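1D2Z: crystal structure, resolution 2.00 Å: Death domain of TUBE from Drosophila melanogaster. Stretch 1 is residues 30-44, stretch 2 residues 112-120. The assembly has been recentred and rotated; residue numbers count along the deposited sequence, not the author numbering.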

ATOM      1  N   SER B  30       2.732   8.173   3.359  1.00 38.93           N
ATOM      2  CA  SER B  30       2.166   8.380   4.692  1.00 38.38           C
ATOM      3  C   SER B  30       0.974   7.457   4.971  1.00 35.70           C
ATOM      4  O   SER B  30       0.016   7.856   5.631  1.00 33.73           O
ATOM      5  CB  SER B  30       1.743   9.850   4.845  1.00 41.04           C
ATOM      6  OG  SER B  30       2.807  10.726   4.501  1.00 43.60           O
ATOM      7  N   CYS B  31       1.046   6.219   4.487  1.00 32.87           N
ATOM      8  CA  CYS B  31      -0.041   5.263   4.676  1.00 33.55           C
ATOM      9  C   CYS B  31      -0.351   4.894   6.122  1.00 32.28           C
ATOM     10  O   CYS B  31      -1.446   4.418   6.415  1.00 31.50           O
ATOM     11  CB  CYS B  31       0.197   3.999   3.849  1.00 36.43           C
ATOM     12  SG  CYS B  31      -0.093   4.236   2.084  1.00 37.35           S
ATOM     13  N   TRP B  32       0.600   5.129   7.025  1.00 31.53           N
ATOM     14  CA  TRP B  32       0.382   4.826   8.438  1.00 31.77           C
ATOM     15  C   TRP B  32      -0.817   5.619   8.955  1.00 32.01           C
ATOM     16  O   TRP B  32      -1.556   5.147   9.822  1.00 28.65           O
ATOM     17  CB  TRP B  32       1.630   5.137   9.274  1.00 29.03           C
ATOM     18  CG  TRP B  32       2.065   6.568   9.232  1.00 31.02           C
ATOM     19  CD1 TRP B  32       2.916   7.137   8.334  1.00 29.59           C
ATOM     20  CD2 TRP B  32       1.683   7.610  10.139  1.00 30.23           C
ATOM     21  NE1 TRP B  32       3.090   8.466   8.624  1.00 30.68           N
ATOM     22  CE2 TRP B  32       2.347   8.784   9.728  1.00 30.28           C
ATOM     23  CE3 TRP B  32       0.844   7.665  11.260  1.00 32.21           C
ATOM     24  CZ2 TRP B  32       2.206  10.006  10.399  1.00 34.19           C
ATOM     25  CZ3 TRP B  32       0.701   8.881  11.931  1.00 35.05           C
ATOM     26  CH2 TRP B  32       1.381  10.034  11.495  1.00 33.81           C
ATOM     27  N   ARG B  33      -1.016   6.817   8.401  1.00 31.59           N
ATOM     28  CA  ARG B  33      -2.140   7.662   8.798  1.00 34.48           C
ATOM     29  C   ARG B  33      -3.467   6.999   8.449  1.00 33.54           C
ATOM     30  O   ARG B  33      -4.411   7.027   9.239  1.00 34.59           O
ATOM     31  CB  ARG B  33      -2.066   9.042   8.130  1.00 35.80           C
ATOM     32  CG  ARG B  33      -0.858   9.861   8.524  1.00 36.97           C
ATOM     33  CD  ARG B  33      -1.029  11.326   8.146  1.00 42.41           C
ATOM     34  NE  ARG B  33       0.213  12.066   8.342  1.00 44.65           N
ATOM     35  CZ  ARG B  33       0.871  12.694   7.371  1.00 45.76           C
ATOM     36  NH1 ARG B  33       0.399  12.689   6.129  1.00 45.26           N
ATOM     37  NH2 ARG B  33       2.036  13.276   7.629  1.00 45.81           N
ATOM     38  N   LYS B  34      -3.529   6.384   7.271  1.00 34.09           N
ATOM     39  CA  LYS B  34      -4.745   5.716   6.823  1.00 31.39           C
ATOM     40  C   LYS B  34      -5.093   4.538   7.729  1.00 31.58           C
ATOM     41  O   LYS B  34      -6.258   4.336   8.076  1.00 33.30           O
ATOM     42  CB  LYS B  34      -4.593   5.249   5.378  1.00 31.22           C
ATOM     43  CG  LYS B  34      -4.260   6.369   4.404  1.00 34.67           C
ATOM     44  CD  LYS B  34      -4.140   5.837   2.987  1.00 34.27           C
ATOM     45  CE  LYS B  34      -3.696   6.924   2.036  1.00 36.50           C
ATOM     46  NZ  LYS B  34      -3.738   6.464   0.624  1.00 37.66           N
ATOM     47  N   LEU B  35      -4.086   3.754   8.102  1.00 31.50           N
ATOM     48  CA  LEU B  35      -4.302   2.610   8.985  1.00 29.89           C
ATOM     49  C   LEU B  35      -4.727   3.086  10.376  1.00 28.94           C
ATOM     50  O   LEU B  35      -5.735   2.629  10.915  1.00 29.40           O
ATOM     51  CB  LEU B  35      -3.026   1.764   9.097  1.00 28.23           C
ATOM     52  CG  LEU B  35      -2.967   0.686  10.192  1.00 28.08           C
ATOM     53  CD1 LEU B  35      -4.043  -0.371   9.982  1.00 24.66           C
ATOM     54  CD2 LEU B  35      -1.588   0.044  10.202  1.00 26.57           C
ATOM     55  N   MET B  36      -3.970   4.030  10.930  1.00 28.95           N
ATOM     56  CA  MET B  36      -4.239   4.546  12.270  1.00 30.47           C
ATOM     57  C   MET B  36      -5.637   5.115  12.427  1.00 33.41           C
ATOM     58  O   MET B  36      -6.288   4.899  13.451  1.00 33.43           O
ATOM     59  CB  MET B  36      -3.206   5.603  12.658  1.00 32.01           C
ATOM     60  CG  MET B  36      -3.293   6.057  14.111  1.00 33.69           C
ATOM     61  SD  MET B  36      -1.887   7.060  14.602  1.00 39.39           S
ATOM     62  CE  MET B  36      -2.302   7.392  16.327  1.00 40.74           C
ATOM     63  N   SER B  37      -6.109   5.786  11.380  1.00 33.68           N
ATOM     64  CA  SER B  37      -7.425   6.415  11.374  1.00 35.85           C
ATOM     65  C   SER B  37      -8.606   5.459  11.384  1.00 33.96           C
ATOM     66  O   SER B  37      -9.689   5.831  11.829  1.00 34.92           O
ATOM     67  CB  SER B  37      -7.547   7.354  10.171  1.00 36.42           C
ATOM     68  OG  SER B  37      -6.654   8.447  10.300  1.00 41.92           O
ATOM     69  N   ILE B  38      -8.414   4.242  10.880  1.00 32.47           N
ATOM     70  CA  ILE B  38      -9.511   3.284  10.833  1.00 31.23           C
ATOM     71  C   ILE B  38      -9.506   2.188  11.894  1.00 30.37           C
ATOM     72  O   ILE B  38     -10.381   1.327  11.888  1.00 29.49           O
ATOM     73  CB  ILE B  38      -9.659   2.643   9.436  1.00 32.93           C
ATOM     74  CG1 ILE B  38      -8.476   1.721   9.133  1.00 33.09           C
ATOM     75  CG2 ILE B  38      -9.775   3.741   8.371  1.00 35.46           C
ATOM     76  CD1 ILE B  38      -8.777   0.683   8.058  1.00 32.17           C
ATOM     77  N   ILE B  39      -8.542   2.228  12.813  1.00 33.04           N
ATOM     78  CA  ILE B  39      -8.468   1.224  13.880  1.00 34.09           C
ATOM     79  C   ILE B  39      -9.718   1.350  14.746  1.00 36.20           C
ATOM     80  O   ILE B  39      -9.909   2.360  15.420  1.00 37.81           O
ATOM     81  CB  ILE B  39      -7.209   1.418  14.747  1.00 32.84           C
ATOM     82  CG1 ILE B  39      -5.957   1.076  13.935  1.00 33.69           C
ATOM     83  CG2 ILE B  39      -7.287   0.562  16.005  1.00 33.13           C
ATOM     84  CD1 ILE B  39      -4.664   1.540  14.575  1.00 34.10           C
ATOM     85  N   PRO B  40     -10.600   0.337  14.708  1.00 37.66           N
ATOM     86  CA  PRO B  40     -11.841   0.336  15.489  1.00 39.80           C
ATOM     87  C   PRO B  40     -11.562   0.341  16.985  1.00 42.04           C
ATOM     88  O   PRO B  40     -10.552  -0.196  17.450  1.00 41.58           O
ATOM     89  CB  PRO B  40     -12.515  -0.971  15.060  1.00 40.85           C
ATOM     90  CG  PRO B  40     -11.944  -1.230  13.688  1.00 39.14           C
ATOM     91  CD  PRO B  40     -10.502  -0.892  13.902  1.00 38.91           C
ATOM     92  N   LYS B  41     -12.459   0.972  17.729  1.00 43.75           N
ATOM     93  CA  LYS B  41     -12.326   1.059  19.173  1.00 45.35           C
ATOM     94  C   LYS B  41     -12.991  -0.144  19.838  1.00 45.13           C
ATOM     95  O   LYS B  41     -13.996  -0.662  19.346  1.00 44.17           O
ATOM     96  CB  LYS B  41     -12.977   2.353  19.669  1.00 47.07           C
ATOM     97  CG  LYS B  41     -12.914   2.561  21.172  1.00 51.32           C
ATOM     98  CD  LYS B  41     -13.770   3.749  21.582  1.00 53.99           C
ATOM     99  CE  LYS B  41     -13.977   3.791  23.084  1.00 55.62           C
ATOM    100  NZ  LYS B  41     -14.997   4.806  23.462  1.00 56.60           N
ATOM    101  N   GLY B  42     -12.391  -0.606  20.930  1.00 45.73           N
ATOM    102  CA  GLY B  42     -12.949  -1.716  21.684  1.00 47.58           C
ATOM    103  C   GLY B  42     -13.181  -3.037  20.979  1.00 48.55           C
ATOM    104  O   GLY B  42     -14.237  -3.655  21.145  1.00 48.77           O
ATOM    105  N   MET B  43     -12.203  -3.480  20.200  1.00 47.36           N
ATOM    106  CA  MET B  43     -12.316  -4.755  19.504  1.00 47.31           C
ATOM    107  C   MET B  43     -11.936  -5.910  20.422  1.00 48.13           C
ATOM    108  O   MET B  43     -11.081  -5.767  21.298  1.00 47.67           O
ATOM    109  CB  MET B  43     -11.365  -4.820  18.306  1.00 45.13           C
ATOM    110  CG  MET B  43     -11.742  -4.004  17.094  1.00 43.09           C
ATOM    111  SD  MET B  43     -10.558  -4.344  15.776  1.00 40.04           S
ATOM    112  CE  MET B  43      -9.190  -3.289  16.274  1.00 38.17           C
ATOM    113  N   ASP B  44     -12.588  -7.051  20.215  1.00 49.08           N
ATOM    114  CA  ASP B  44     -12.270  -8.264  20.953  1.00 48.90           C
ATOM    115  C   ASP B  44     -11.215  -8.849  20.015  1.00 48.06           C
ATOM    116  O   ASP B  44     -11.512  -9.684  19.160  1.00 47.68           O
ATOM    117  CB  ASP B  44     -13.503  -9.175  21.044  1.00 49.56           C
ATOM    118  CG  ASP B  44     -13.255 -10.443  21.862  1.00 51.89           C
ATOM    119  OD1 ASP B  44     -12.083 -10.769  22.159  1.00 49.11           O
ATOM    120  OD2 ASP B  44     -14.250 -11.125  22.198  1.00 52.45           O
ATOM    121  N   GLN B 112      -6.230  -7.631   8.424  1.00 29.92           N
ATOM    122  CA  GLN B 112      -7.578  -7.279   7.992  1.00 31.66           C
ATOM    123  C   GLN B 112      -7.800  -5.769   7.902  1.00 30.52           C
ATOM    124  O   GLN B 112      -8.496  -5.299   7.003  1.00 29.90           O
ATOM    125  CB  GLN B 112      -8.614  -7.952   8.889  1.00 33.12           C
ATOM    126  CG  GLN B 112      -8.675  -9.449   8.658  1.00 34.75           C
ATOM    127  CD  GLN B 112      -9.553 -10.165   9.655  1.00 37.63           C
ATOM    128  OE1 GLN B 112     -10.730 -10.418   9.395  1.00 40.23           O
ATOM    129  NE2 GLN B 112      -8.981 -10.514  10.802  1.00 35.51           N
ATOM    130  N   LEU B 113      -7.196  -5.008   8.815  1.00 29.69           N
ATOM    131  CA  LEU B 113      -7.320  -3.548   8.767  1.00 28.65           C
ATOM    132  C   LEU B 113      -6.530  -3.003   7.568  1.00 28.40           C
ATOM    133  O   LEU B 113      -6.972  -2.065   6.914  1.00 25.55           O
ATOM    134  CB  LEU B 113      -6.852  -2.896  10.073  1.00 26.52           C
ATOM    135  CG  LEU B 113      -7.755  -3.125  11.298  1.00 26.98           C
ATOM    136  CD1 LEU B 113      -7.174  -2.430  12.512  1.00 28.60           C
ATOM    137  CD2 LEU B 113      -9.165  -2.600  11.023  1.00 28.25           C
ATOM    138  N   LEU B 114      -5.389  -3.621   7.256  1.00 28.15           N
ATOM    139  CA  LEU B 114      -4.580  -3.188   6.113  1.00 28.73           C
ATOM    140  C   LEU B 114      -5.385  -3.368   4.825  1.00 28.92           C
ATOM    141  O   LEU B 114      -5.389  -2.496   3.953  1.00 30.44           O
ATOM    142  CB  LEU B 114      -3.275  -3.985   6.031  1.00 27.86           C
ATOM    143  CG  LEU B 114      -2.237  -3.743   7.132  1.00 25.67           C
ATOM    144  CD1 LEU B 114      -1.095  -4.748   6.987  1.00 26.55           C
ATOM    145  CD2 LEU B 114      -1.709  -2.320   7.044  1.00 23.47           C
ATOM    146  N   VAL B 115      -6.105  -4.484   4.745  1.00 27.99           N
ATOM    147  CA  VAL B 115      -6.939  -4.801   3.588  1.00 30.75           C
ATOM    148  C   VAL B 115      -8.093  -3.799   3.466  1.00 30.67           C
ATOM    149  O   VAL B 115      -8.379  -3.314   2.376  1.00 29.20           O
ATOM    150  CB  VAL B 115      -7.494  -6.247   3.688  1.00 33.13           C
ATOM    151  CG1 VAL B 115      -8.503  -6.529   2.560  1.00 32.87           C
ATOM    152  CG2 VAL B 115      -6.340  -7.249   3.633  1.00 32.69           C
ATOM    153  N   GLN B 116      -8.732  -3.479   4.593  1.00 30.68           N
ATOM    154  CA  GLN B 116      -9.840  -2.519   4.620  1.00 30.85           C
ATOM    155  C   GLN B 116      -9.413  -1.144   4.088  1.00 29.78           C
ATOM    156  O   GLN B 116     -10.193  -0.459   3.424  1.00 30.64           O
ATOM    157  CB  GLN B 116     -10.386  -2.377   6.050  1.00 31.90           C
ATOM    158  CG  GLN B 116     -11.409  -1.242   6.238  1.00 31.53           C
ATOM    159  CD  GLN B 116     -12.699  -1.467   5.467  1.00 31.16           C
ATOM    160  OE1 GLN B 116     -13.121  -2.609   5.240  1.00 31.68           O
ATOM    161  NE2 GLN B 116     -13.348  -0.375   5.074  1.00 34.07           N
ATOM    162  N   ALA B 117      -8.178  -0.745   4.383  1.00 25.89           N
ATOM    163  CA  ALA B 117      -7.661   0.545   3.921  1.00 25.84           C
ATOM    164  C   ALA B 117      -6.942   0.459   2.564  1.00 24.98           C
ATOM    165  O   ALA B 117      -6.355   1.442   2.098  1.00 23.62           O
ATOM    166  CB  ALA B 117      -6.728   1.140   4.976  1.00 24.93           C
ATOM    167  N   GLU B 118      -6.991  -0.719   1.946  1.00 24.35           N
ATOM    168  CA  GLU B 118      -6.355  -0.980   0.651  1.00 27.59           C
ATOM    169  C   GLU B 118      -4.841  -0.768   0.631  1.00 29.71           C
ATOM    170  O   GLU B 118      -4.265  -0.397  -0.399  1.00 28.11           O
ATOM    171  CB  GLU B 118      -7.024  -0.175  -0.471  1.00 27.03           C
ATOM    172  CG  GLU B 118      -8.515  -0.473  -0.623  1.00 26.86           C
ATOM    173  CD  GLU B 118      -9.114   0.024  -1.934  1.00 27.69           C
ATOM    174  OE1 GLU B 118      -8.702   1.091  -2.444  1.00 30.03           O
ATOM    175  OE2 GLU B 118     -10.016  -0.658  -2.452  1.00 29.98           O
ATOM    176  N   LEU B 119      -4.209  -1.013   1.777  1.00 27.67           N
ATOM    177  CA  LEU B 119      -2.758  -0.889   1.926  1.00 27.42           C
ATOM    178  C   LEU B 119      -2.208  -2.270   1.557  1.00 28.46           C
ATOM    179  O   LEU B 119      -1.692  -3.009   2.403  1.00 25.03           O
ATOM    180  CB  LEU B 119      -2.419  -0.516   3.378  1.00 25.10           C
ATOM    181  CG  LEU B 119      -3.146   0.743   3.897  1.00 27.38           C
ATOM    182  CD1 LEU B 119      -2.760   1.032   5.349  1.00 23.94           C
ATOM    183  CD2 LEU B 119      -2.827   1.955   3.013  1.00 26.71           C
ATOM    184  N   PHE B 120      -2.336  -2.605   0.274  1.00 29.01           N
ATOM    185  CA  PHE B 120      -1.922  -3.907  -0.232  1.00 28.50           C
ATOM    186  C   PHE B 120      -0.451  -4.264  -0.177  1.00 28.31           C
ATOM    187  O   PHE B 120      -0.114  -5.436  -0.026  1.00 31.27           O
ATOM    188  CB  PHE B 120      -2.525  -4.160  -1.615  1.00 28.84           C
ATOM    189  CG  PHE B 120      -4.012  -4.392  -1.576  1.00 29.54           C
ATOM    190  CD1 PHE B 120      -4.527  -5.555  -1.014  1.00 29.99           C
ATOM    191  CD2 PHE B 120      -4.893  -3.425  -2.042  1.00 29.09           C
ATOM    192  CE1 PHE B 120      -5.909  -5.752  -0.911  1.00 30.97           C
ATOM    193  CE2 PHE B 120      -6.274  -3.611  -1.945  1.00 29.94           C
ATOM    194  CZ  PHE B 120      -6.781  -4.774  -1.379  1.00 29.54           C
TER

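Helices distant in sequence are often held together by nothing more specific than the fit of their aliphatic side chains, and this pair of segments from the death domain of TUBE is a compact example. No hydrogen bond crosses between them. The contact, which buries 472 Å² counted over both sides, rests on leucine and isoleucine, with cysteine, proline, alanine and methionine beside them.

At its centre stands Leu 113, which gives up more surface to the other stretch than any other residue here. Its CA-to-CB bond points toward the first stretch, and the side chain meets five residues there. Leu 35 places CD1 3.8 Å from CB of Leu 113. In the loop, Pro 40 brings its ring carbon CD to 3.6 Å from CD2 of Leu 113, while CG1 of Ile 39 lies 4.0 Å from Leu 113 CD1. Met 43 adds a looser contact, its CE 4.4 Å from Leu 113 CD1. The fifth partner is Ile 38, whose CD1 lies 4.4 Å from Leu 113 CD2. Because these partners come both from the helix and from the loop that follows it, one leucine ties the two parts of the first stretch to the same helix. Ile 38 also points its CA-to-CB bond toward the second stretch, and its CD1 lies 3.7 Å from CB of Ala 117 and 3.5 Å from the backbone O of Leu 113. Leu 113 O accepts a hydrogen bond from Ala 117 N at 3.1 Å, so the methyl group packs beside a polar atom already engaged by the backbone at the end of its own helix.

Leu 35 is the matching element on the other side. Its CA-to-CB bond points sideways, but with chi1 t and chi2 p the end of the side chain comes nearer to the second stretch. CD2 of Leu 35 reaches 3.9 Å from CD2 of Leu 114, whose own CA-to-CB bond points away although its tip returns toward the contact. The CB of Leu 35 meets CD1 of Leu 119 at 3.8 Å. Leu 119 then extends the apolar surface toward the beginning of the first stretch, where SG of Cys 31 sits 3.7 Å from Leu 119 CD2; a thiol serves well in such a buried, nonpolar setting.

The helix axes approach to 9.5 Å, and their N-to-C directions differ by 111°, so the helices cross steeply instead of running side by side. Ala 117 is the first residue to leave helical geometry after the second helix, and its CA lies 6.4 Å from CA of Leu 35. The turn is secured by the hydrogen bond from Leu 119 N to Leu 114 O, 2.9 Å long, and Leu 119 in turn occupies the N-cap position of the next helix.

Toward the edge, Ile 38 CD1 touches the aliphatic CG of Gln 116 at 3.7 Å. Lys 34 follows a similar logic: its CD lies 4.1 Å from CD2 of Leu 119, while the end of the chain leads away and NZ is hydrogen-bonded elsewhere in the structure. Long polar residues thus border the contact with their methylene groups.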